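Local coordinates for protein polysialic acid O-acetyltransferase (Escherichia coli, PDB 3JQY) that catalyses the transfer of acetyl groups from acetyl-CoA to O7 or O9 of sialic acid residues in long capsular polysialic acid chains, at residues B[56-67]-B[77-88]; B[121-129]-B[159-167]. All coordinates share one frame; numbering follows the deposited sequence.

Interaction 1 (B[56-67]-B[77-88]); sequences QFNGNNNKLIIE and VIFRGDNNYVRI
Strands 56-58 and 63-66 run parallel to strands 77-80 and 85-88, with axes 4.8 and 4.7 Å apart, and backbone bonds such as Phe79 N to Gln56 O (2.8 Å) and Ile65 N to Val86 O join each pair. Phe57 and Phe79 point the same way in near-parallel planes (12°), but they are slid apart and barely overlap, touching through CD1 of Phe57 and CD1 of Phe79 at 3.4 Å. CB of Asn62 lies over a face of the Phe79 ring, a CH-pi contact 4.0 Å from the centroid, while CB of Leu64 meets the ring at its edge. With CG of Leu64 anti to the backbone N (chi1 170°), CD1 of Leu64 reaches CG1 of Val86 at 3.8 Å. At the turn, OD1 of Asp82 takes the N-H of Asn60 from above its carboxylate plane (2.8 Å). At the other end, the extended Arg87 grips Glu67 side-on, NE and NH2 both donating to OE2 of Glu67, with NH2 at 2.7 Å and the oxygen in the guanidinium plane. A leucine in place of Arg87 would probably leave OE2 of Glu67 without its cationic mate. Stacked parallel strands with inward apolar residues aligned from coil to coil characterise the left-handed beta-helix, here two successive coils.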
loop_
_atom_site.group_PDB
_atom_site.type_symbol
_atom_site.label_atom_id
_atom_site.label_comp_id
_atom_site.label_asym_id
_atom_site.label_seq_id
_atom_site.Cartn_x
_atom_site.Cartn_y
_atom_site.Cartn_z
ATOM N N GLN B 56 12.378 14.412 19.859
ATOM C CA GLN B 56 13.762 13.987 19.928
ATOM C C GLN B 56 14.609 15.015 19.198
ATOM O O GLN B 56 14.440 15.218 18.001
ATOM C CB GLN B 56 13.921 12.614 19.268
ATOM C CG GLN B 56 15.349 12.111 19.189
ATOM C CD GLN B 56 15.839 11.554 20.503
ATOM O OE1 GLN B 56 15.191 10.694 21.105
ATOM N NE2 GLN B 56 16.993 12.033 20.958
ATOM N N PHE B 57 15.512 15.670 19.917
ATOM C CA PHE B 57 16.431 16.624 19.308
ATOM C C PHE B 57 17.789 15.953 19.134
ATOM O O PHE B 57 18.507 15.744 20.113
ATOM C CB PHE B 57 16.617 17.857 20.205
ATOM C CG PHE B 57 15.382 18.724 20.354
ATOM C CD1 PHE B 57 14.990 19.579 19.335
ATOM C CD2 PHE B 57 14.653 18.720 21.531
ATOM C CE1 PHE B 57 13.881 20.390 19.472
ATOM C CE2 PHE B 57 13.540 19.531 21.682
ATOM C CZ PHE B 57 13.154 20.371 20.650
ATOM N N ASN B 58 18.131 15.606 17.897
ATOM C CA ASN B 58 19.449 15.052 17.587
ATOM C C ASN B 58 20.268 16.083 16.818
ATOM O O ASN B 58 20.748 15.816 15.714
ATOM C CB ASN B 58 19.333 13.783 16.736
ATOM C CG ASN B 58 18.802 12.590 17.510
ATOM O OD1 ASN B 58 18.936 12.509 18.727
ATOM N ND2 ASN B 58 18.194 11.650 16.793
ATOM N N GLY B 59 20.414 17.263 17.406
ATOM C CA GLY B 59 21.104 18.367 16.768
ATOM C C GLY B 59 20.921 19.635 17.580
ATOM O O GLY B 59 20.382 19.597 18.678
ATOM N N ASN B 60 21.360 20.758 17.024
ATOM C CA ASN B 60 21.361 22.026 17.747
ATOM C C ASN B 60 20.462 23.087 17.128
ATOM O O ASN B 60 20.197 23.070 15.924
ATOM C CB ASN B 60 22.790 22.571 17.808
ATOM C CG ASN B 60 23.790 21.534 18.277
ATOM O OD1 ASN B 60 23.522 20.774 19.205
ATOM N ND2 ASN B 60 24.958 21.504 17.638
ATOM N N ASN B 61 20.014 24.023 17.960
ATOM C CA ASN B 61 19.309 25.210 17.489
ATOM C C ASN B 61 18.064 24.881 16.684
ATOM O O ASN B 61 17.762 25.549 15.692
ATOM C CB ASN B 61 20.251 26.099 16.679
ATOM C CG ASN B 61 21.448 26.551 17.490
ATOM O OD1 ASN B 61 22.563 26.643 16.979
ATOM N ND2 ASN B 61 21.222 26.815 18.772
ATOM N N ASN B 62 17.354 23.846 17.117
ATOM C CA ASN B 62 16.076 23.478 16.513
ATOM C C ASN B 62 14.934 24.095 17.296
ATOM O O ASN B 62 15.095 24.452 18.457
ATOM C CB ASN B 62 15.915 21.962 16.521
ATOM C CG ASN B 62 17.018 21.261 15.762
ATOM O OD1 ASN B 62 17.882 20.610 16.349
ATOM N ND2 ASN B 62 16.997 21.393 14.450
ATOM N N LYS B 63 13.775 24.220 16.660
ATOM C CA LYS B 63 12.594 24.714 17.355
ATOM C C LYS B 63 11.335 23.947 16.977
ATOM O O LYS B 63 11.040 23.758 15.794
ATOM C CB LYS B 63 12.393 26.208 17.104
ATOM C CG LYS B 63 11.363 26.847 18.053
ATOM C CD LYS B 63 11.320 28.365 17.899
ATOM C CE LYS B 63 10.342 28.998 18.879
ATOM N NZ LYS B 63 10.289 30.479 18.717
ATOM N N LEU B 64 10.612 23.499 18.000
ATOM C CA LEU B 64 9.287 22.907 17.833
ATOM C C LEU B 64 8.274 23.797 18.537
ATOM O O LEU B 64 8.422 24.089 19.726
ATOM C CB LEU B 64 9.236 21.505 18.435
ATOM C CG LEU B 64 7.851 20.857 18.546
ATOM C CD1 LEU B 64 7.215 20.724 17.175
ATOM C CD2 LEU B 64 7.928 19.504 19.239
ATOM N N ILE B 65 7.259 24.225 17.795
ATOM C CA ILE B 65 6.176 25.036 18.336
ATOM C C ILE B 65 4.862 24.312 18.093
ATOM O O ILE B 65 4.525 23.995 16.949
ATOM C CB ILE B 65 6.066 26.386 17.607
ATOM C CG1 ILE B 65 7.324 27.221 17.820
ATOM C CG2 ILE B 65 4.807 27.146 18.069
ATOM C CD1 ILE B 65 7.436 28.374 16.846
ATOM N N ILE B 66 4.124 24.038 19.160
ATOM C CA ILE B 66 2.793 23.464 19.012
ATOM C C ILE B 66 1.814 24.366 19.747
ATOM O O ILE B 66 1.974 24.617 20.938
ATOM C CB ILE B 66 2.715 22.044 19.604
ATOM C CG1 ILE B 66 3.792 21.142 18.994
ATOM C CG2 ILE B 66 1.312 21.458 19.396
ATOM C CD1 ILE B 66 3.748 19.710 19.483
ATOM N N GLU B 67 0.801 24.854 19.038
ATOM C CA GLU B 67 -0.074 25.881 19.598
ATOM C C GLU B 67 -1.183 25.320 20.491
ATOM O O GLU B 67 -1.346 24.105 20.614
ATOM C CB GLU B 67 -0.639 26.761 18.479
ATOM C CG GLU B 67 0.466 27.429 17.649
ATOM C CD GLU B 67 -0.060 28.416 16.626
ATOM O OE1 GLU B 67 -1.296 28.520 16.470
ATOM O OE2 GLU B 67 0.772 29.102 15.983
ATOM N N VAL B 77 8.170 13.691 16.816
ATOM C CA VAL B 77 8.887 14.688 16.026
ATOM C C VAL B 77 10.375 14.505 16.268
ATOM O O VAL B 77 10.842 14.613 17.398
ATOM C CB VAL B 77 8.488 16.126 16.409
ATOM C CG1 VAL B 77 9.187 17.112 15.509
ATOM C CG2 VAL B 77 6.976 16.304 16.321
ATOM N N ILE B 78 11.109 14.191 15.205
ATOM C CA ILE B 78 12.543 13.972 15.320
ATOM C C ILE B 78 13.289 15.062 14.576
ATOM O O ILE B 78 12.999 15.337 13.409
ATOM C CB ILE B 78 12.956 12.599 14.765
ATOM C CG1 ILE B 78 12.214 11.489 15.507
ATOM C CG2 ILE B 78 14.471 12.423 14.876
ATOM C CD1 ILE B 78 12.452 10.111 14.944
ATOM N N PHE B 79 14.242 15.686 15.259
ATOM C CA PHE B 79 15.091 16.711 14.652
ATOM C C PHE B 79 16.477 16.130 14.398
ATOM O O PHE B 79 17.155 15.710 15.339
ATOM C CB PHE B 79 15.213 17.928 15.578
ATOM C CG PHE B 79 13.959 18.744 15.676
ATOM C CD1 PHE B 79 13.064 18.540 16.717
ATOM C CD2 PHE B 79 13.669 19.704 14.724
ATOM C CE1 PHE B 79 11.903 19.288 16.811
ATOM C CE2 PHE B 79 12.507 20.464 14.814
ATOM C CZ PHE B 79 11.626 20.254 15.854
ATOM N N ARG B 80 16.887 16.089 13.135
ATOM C CA ARG B 80 18.226 15.608 12.776
ATOM C C ARG B 80 19.061 16.779 12.276
ATOM O O ARG B 80 18.687 17.466 11.331
ATOM C CB ARG B 80 18.145 14.513 11.707
ATOM C CG ARG B 80 17.296 13.309 12.104
ATOM C CD ARG B 80 17.565 12.137 11.170
ATOM N NE ARG B 80 16.516 11.120 11.216
ATOM C CZ ARG B 80 16.386 10.221 12.183
ATOM N NH1 ARG B 80 17.231 10.211 13.206
ATOM N NH2 ARG B 80 15.398 9.337 12.130
ATOM N N GLY B 81 20.195 17.023 12.916
ATOM C CA GLY B 81 20.999 18.157 12.521
ATOM C C GLY B 81 20.447 19.440 13.109
ATOM O O GLY B 81 19.683 19.407 14.078
ATOM N N ASP B 82 20.804 20.567 12.500
ATOM C CA ASP B 82 20.624 21.876 13.127
ATOM C C ASP B 82 19.661 22.789 12.381
ATOM O O ASP B 82 19.415 22.611 11.185
ATOM C CB ASP B 82 21.975 22.602 13.214
ATOM C CG ASP B 82 23.075 21.745 13.813
ATOM O OD1 ASP B 82 22.772 20.797 14.567
ATOM O OD2 ASP B 82 24.260 22.028 13.530
ATOM N N ASN B 83 19.140 23.779 13.102
ATOM C CA ASN B 83 18.389 24.871 12.503
ATOM C C ASN B 83 17.102 24.431 11.814
ATOM O O ASN B 83 16.656 25.073 10.858
ATOM C CB ASN B 83 19.275 25.640 11.519
ATOM C CG ASN B 83 20.544 26.163 12.169
ATOM O OD1 ASN B 83 20.496 26.787 13.226
ATOM N ND2 ASN B 83 21.685 25.906 11.539
ATOM N N ASN B 84 16.525 23.331 12.289
ATOM C CA ASN B 84 15.208 22.887 11.836
ATOM C C ASN B 84 14.099 23.603 12.594
ATOM O O ASN B 84 14.317 24.096 13.700
ATOM C CB ASN B 84 15.042 21.377 12.058
ATOM C CG ASN B 84 16.067 20.555 11.299
ATOM O OD1 ASN B 84 15.986 20.414 10.086
ATOM N ND2 ASN B 84 17.016 19.986 12.023
ATOM N N TYR B 85 12.903 23.628 12.007
ATOM C CA TYR B 85 11.769 24.376 12.554
ATOM C C TYR B 85 10.499 23.610 12.224
ATOM O O TYR B 85 10.256 23.276 11.065
ATOM C CB TYR B 85 11.717 25.760 11.903
ATOM C CG TYR B 85 10.563 26.656 12.315
ATOM C CD1 TYR B 85 10.644 27.457 13.449
ATOM C CD2 TYR B 85 9.406 26.725 11.544
ATOM C CE1 TYR B 85 9.596 28.294 13.812
ATOM C CE2 TYR B 85 8.355 27.559 11.899
ATOM C CZ TYR B 85 8.454 28.336 13.031
ATOM O OH TYR B 85 7.401 29.155 13.373
ATOM N N VAL B 86 9.710 23.304 13.247
ATOM C CA VAL B 86 8.413 22.661 13.056
ATOM C C VAL B 86 7.371 23.462 13.832
ATOM O O VAL B 86 7.539 23.721 15.029
ATOM C CB VAL B 86 8.415 21.196 13.556
ATOM C CG1 VAL B 86 7.021 20.568 13.433
ATOM C CG2 VAL B 86 9.442 20.361 12.785
ATOM N N ARG B 87 6.304 23.869 13.148
ATOM C CA ARG B 87 5.242 24.618 13.802
ATOM C C ARG B 87 3.900 24.009 13.469
ATOM O O ARG B 87 3.550 23.848 12.291
ATOM C CB ARG B 87 5.244 26.087 13.379
ATOM C CG ARG B 87 4.128 26.905 14.024
ATOM C CD ARG B 87 4.141 28.359 13.528
ATOM N NE ARG B 87 3.065 29.154 14.129
ATOM C CZ ARG B 87 2.827 30.434 13.850
ATOM N NH1 ARG B 87 3.587 31.079 12.974
ATOM N NH2 ARG B 87 1.824 31.072 14.446
ATOM N N ILE B 88 3.153 23.672 14.510
ATOM C CA ILE B 88 1.832 23.093 14.342
ATOM C C ILE B 88 0.794 24.076 14.871
ATOM O O ILE B 88 0.759 24.374 16.062
ATOM C CB ILE B 88 1.732 21.744 15.061
ATOM C CG1 ILE B 88 2.800 20.784 14.523
ATOM C CG2 ILE B 88 0.336 21.150 14.901
ATOM C CD1 ILE B 88 2.791 19.417 15.167
HETATM O O HOH W 1 15.301 26.818 14.162
HETATM O O HOH W 2 18.457 28.497 14.296
#

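Interaction 2 (B[121-129]-B[159-167]); sequences VTDKCNVTI and NWAKDIIIS
Asp163 OD1 accepts the backbone N-H of Asn126 at 2.8 Å, the donor standing well above the carboxylate plane. With CG of Asp163 anti to its carbonyl carbon (chi1 -64°), the carboxylate lies alongside the Asn126 side chain, and the two flat groups are turned 43° apart. Beyond this point the strands 126-129 and 164-166 run parallel and share backbone bonds: Ile164 N to Asn126 O, Thr128 N to Ile164 O, and Ile166 N to Thr128 O at 2.8 Å. Inside the corner, SG of Cys125 accepts the N-H of Asp123 in a long but nearly straight bond (3.5 Å, 171°), and SG also packs on CB of Ala161 at 3.9 Å. That methyl also rests against the backbone O of Asp123 at 3.4 Å. On one face of the sheet, CD1 of Ile165 lies against CB of Thr128 (3.8 Å). On the other, Val127 and Ile129 align with Ile164 and Ile166, and Leu141 and Ile178, from another sheet of the beta-helix, pack against this buried row. Such inward aliphatic rows are characteristic of the left-handed beta-helix of hexapeptide-repeat transferases, and the chain between the two strands includes the loop carrying Asp145, Gly146 and His147, which probably bind acetyl-CoA.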
loop_
_atom_site.group_PDB
_atom_site.type_symbol
_atom_site.label_atom_id
_atom_site.label_comp_id
_atom_site.label_asym_id
_atom_site.label_seq_id
_atom_site.Cartn_x
_atom_site.Cartn_y
_atom_site.Cartn_z
ATOM N N VAL B 121 9.148 13.274 5.486
ATOM C CA VAL B 121 10.577 13.059 5.259
ATOM C C VAL B 121 11.161 14.313 4.609
ATOM O O VAL B 121 10.641 14.780 3.604
ATOM C CB VAL B 121 10.802 11.878 4.289
ATOM C CG1 VAL B 121 12.290 11.594 4.121
ATOM C CG2 VAL B 121 10.054 10.640 4.766
ATOM N N THR B 122 12.247 14.848 5.164
ATOM C CA THR B 122 12.857 16.054 4.606
ATOM C C THR B 122 14.373 15.937 4.492
ATOM O O THR B 122 14.974 14.977 4.971
ATOM C CB THR B 122 12.584 17.280 5.498
ATOM O OG1 THR B 122 13.112 17.033 6.808
ATOM C CG2 THR B 122 11.095 17.562 5.608
ATOM N N ASP B 123 14.979 16.935 3.857
ATOM C CA ASP B 123 16.432 17.099 3.859
ATOM C C ASP B 123 16.757 18.498 3.361
ATOM O O ASP B 123 16.757 18.750 2.153
ATOM C CB ASP B 123 17.108 16.044 2.981
ATOM C CG ASP B 123 18.627 16.122 3.032
ATOM O OD1 ASP B 123 19.165 16.983 3.759
ATOM O OD2 ASP B 123 19.283 15.312 2.346
ATOM N N LYS B 124 17.007 19.406 4.303
ATOM C CA LYS B 124 17.244 20.815 3.995
ATOM C C LYS B 124 16.197 21.326 3.018
ATOM O O LYS B 124 16.517 21.912 1.982
ATOM C CB LYS B 124 18.654 21.029 3.433
ATOM C CG LYS B 124 19.047 22.502 3.327
ATOM C CD LYS B 124 20.540 22.684 3.061
ATOM C CE LYS B 124 21.311 23.028 4.335
ATOM N NZ LYS B 124 21.422 21.896 5.303
ATOM N N CYS B 125 14.934 21.091 3.350
ATOM C CA CYS B 125 13.843 21.557 2.509
ATOM C C CYS B 125 12.586 21.781 3.343
ATOM O O CYS B 125 12.612 21.658 4.566
ATOM C CB CYS B 125 13.578 20.591 1.349
ATOM S SG CYS B 125 12.971 18.968 1.841
ATOM N N ASN B 126 11.489 22.124 2.685
ATOM C CA ASN B 126 10.297 22.539 3.415
ATOM C C ASN B 126 9.104 21.684 3.057
ATOM O O ASN B 126 8.899 21.358 1.893
ATOM C CB ASN B 126 9.983 24.002 3.117
ATOM C CG ASN B 126 11.155 24.920 3.423
ATOM O OD1 ASN B 126 11.436 25.859 2.677
ATOM N ND2 ASN B 126 11.851 24.638 4.517
ATOM N N VAL B 127 8.325 21.312 4.064
ATOM C CA VAL B 127 7.053 20.658 3.817
ATOM C C VAL B 127 5.992 21.466 4.542
ATOM O O VAL B 127 6.115 21.730 5.731
ATOM C CB VAL B 127 7.049 19.196 4.296
ATOM C CG1 VAL B 127 5.651 18.620 4.193
ATOM C CG2 VAL B 127 8.038 18.365 3.464
ATOM N N THR B 128 4.968 21.889 3.808
ATOM C CA THR B 128 3.951 22.778 4.351
ATOM C C THR B 128 2.564 22.230 4.053
ATOM O O THR B 128 2.289 21.788 2.932
ATOM C CB THR B 128 4.052 24.173 3.717
ATOM O OG1 THR B 128 5.283 24.789 4.121
ATOM C CG2 THR B 128 2.885 25.039 4.156
ATOM N N ILE B 129 1.701 22.232 5.061
ATOM C CA ILE B 129 0.291 21.907 4.860
ATOM C C ILE B 129 -0.523 23.111 5.297
ATOM O O ILE B 129 -0.311 23.643 6.380
ATOM C CB ILE B 129 -0.148 20.673 5.686
ATOM C CG1 ILE B 129 0.743 19.469 5.352
ATOM C CG2 ILE B 129 -1.619 20.347 5.426
ATOM C CD1 ILE B 129 0.281 18.177 5.979
ATOM N N ASN B 159 18.778 14.355 -8.074
ATOM C CA ASN B 159 17.555 14.164 -7.292
ATOM C C ASN B 159 17.638 14.863 -5.944
ATOM O O ASN B 159 17.305 14.277 -4.908
ATOM C CB ASN B 159 17.242 12.677 -7.090
ATOM C CG ASN B 159 18.219 11.999 -6.150
ATOM O OD1 ASN B 159 19.379 12.406 -6.038
ATOM N ND2 ASN B 159 17.753 10.962 -5.460
ATOM N N TRP B 160 18.099 16.109 -5.953
ATOM C CA TRP B 160 18.117 16.921 -4.742
ATOM C C TRP B 160 16.704 17.025 -4.158
ATOM O O TRP B 160 15.717 17.039 -4.891
ATOM C CB TRP B 160 18.662 18.322 -5.042
ATOM C CG TRP B 160 20.122 18.349 -5.429
ATOM C CD1 TRP B 160 20.639 18.570 -6.676
ATOM C CD2 TRP B 160 21.246 18.163 -4.558
ATOM N NE1 TRP B 160 22.015 18.524 -6.633
ATOM C CE2 TRP B 160 22.410 18.275 -5.346
ATOM C CE3 TRP B 160 21.379 17.902 -3.190
ATOM C CZ2 TRP B 160 23.691 18.141 -4.809
ATOM C CZ3 TRP B 160 22.653 17.772 -2.657
ATOM C CH2 TRP B 160 23.791 17.891 -3.467
ATOM N N ALA B 161 16.614 17.092 -2.834
ATOM C CA ALA B 161 15.327 17.278 -2.172
ATOM C C ALA B 161 14.657 18.551 -2.669
ATOM O O ALA B 161 15.337 19.534 -2.991
ATOM C CB ALA B 161 15.505 17.327 -0.660
ATOM N N LYS B 162 13.326 18.531 -2.720
ATOM C CA LYS B 162 12.534 19.674 -3.177
ATOM C C LYS B 162 11.263 19.809 -2.332
ATOM O O LYS B 162 10.662 18.803 -1.943
ATOM C CB LYS B 162 12.175 19.528 -4.653
ATOM C CG LYS B 162 13.393 19.473 -5.578
ATOM C CD LYS B 162 12.993 19.600 -7.043
ATOM C CE LYS B 162 14.223 19.617 -7.946
ATOM N NZ LYS B 162 15.265 20.569 -7.456
ATOM N N ASP B 163 10.864 21.049 -2.060
ATOM C CA ASP B 163 9.741 21.335 -1.163
ATOM C C ASP B 163 8.424 20.680 -1.583
ATOM O O ASP B 163 8.122 20.552 -2.770
ATOM C CB ASP B 163 9.483 22.847 -1.072
ATOM C CG ASP B 163 10.642 23.620 -0.466
ATOM O OD1 ASP B 163 11.620 23.016 0.018
ATOM O OD2 ASP B 163 10.562 24.863 -0.475
ATOM N N ILE B 164 7.620 20.308 -0.592
ATOM C CA ILE B 164 6.242 19.902 -0.841
ATOM C C ILE B 164 5.323 20.945 -0.222
ATOM O O ILE B 164 5.502 21.334 0.926
ATOM C CB ILE B 164 5.930 18.513 -0.235
ATOM C CG1 ILE B 164 6.723 17.438 -0.979
ATOM C CG2 ILE B 164 4.447 18.219 -0.332
ATOM C CD1 ILE B 164 6.812 16.109 -0.264
ATOM N N ILE B 165 4.348 21.403 -0.991
ATOM C CA ILE B 165 3.459 22.468 -0.538
ATOM C C ILE B 165 2.014 22.069 -0.773
ATOM O O ILE B 165 1.543 22.042 -1.909
ATOM C CB ILE B 165 3.749 23.805 -1.263
ATOM C CG1 ILE B 165 5.227 24.175 -1.137
ATOM C CG2 ILE B 165 2.874 24.918 -0.700
ATOM C CD1 ILE B 165 5.723 24.284 0.287
ATOM N N ILE B 166 1.323 21.722 0.305
ATOM C CA ILE B 166 -0.101 21.437 0.226
ATOM C C ILE B 166 -0.866 22.693 0.628
ATOM O O ILE B 166 -0.754 23.163 1.752
ATOM C CB ILE B 166 -0.482 20.250 1.130
ATOM C CG1 ILE B 166 0.375 19.029 0.775
ATOM C CG2 ILE B 166 -1.976 19.944 1.019
ATOM C CD1 ILE B 166 0.210 17.866 1.711
ATOM N N SER B 167 -1.622 23.252 -0.313
ATOM C CA SER B 167 -2.359 24.484 -0.048
ATOM C C SER B 167 -3.459 24.275 0.984
ATOM O O SER B 167 -3.765 23.149 1.366
ATOM C CB SER B 167 -2.958 25.043 -1.339
ATOM O OG SER B 167 -1.937 25.470 -2.226
#

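Overall arrangement
Interactions 1 and 2 share a parallel sheet of the left-handed beta-helix, where strand 105-108 separates strand 85-88 from strand 126-129; interaction 1 also spans strands 56-58 and 77-80 of a second sheet. Their centres are 15 Å apart and they do not touch. In both, one face turns apolar side chains into the buried interior while the other is partly exposed. Interaction 1 joins two coils through two strand pairs and the asparagine-rich turn between them, adding aromatic rings and a partly exposed salt bridge at the end of the strand pair. Interaction 2, nearer the chain centre, joins one strand pair across 29 intervening residues that include a long loop; it is smaller, its buried side aliphatic apart from Cys125. An aspartate carboxylate accepts a backbone N-H in each.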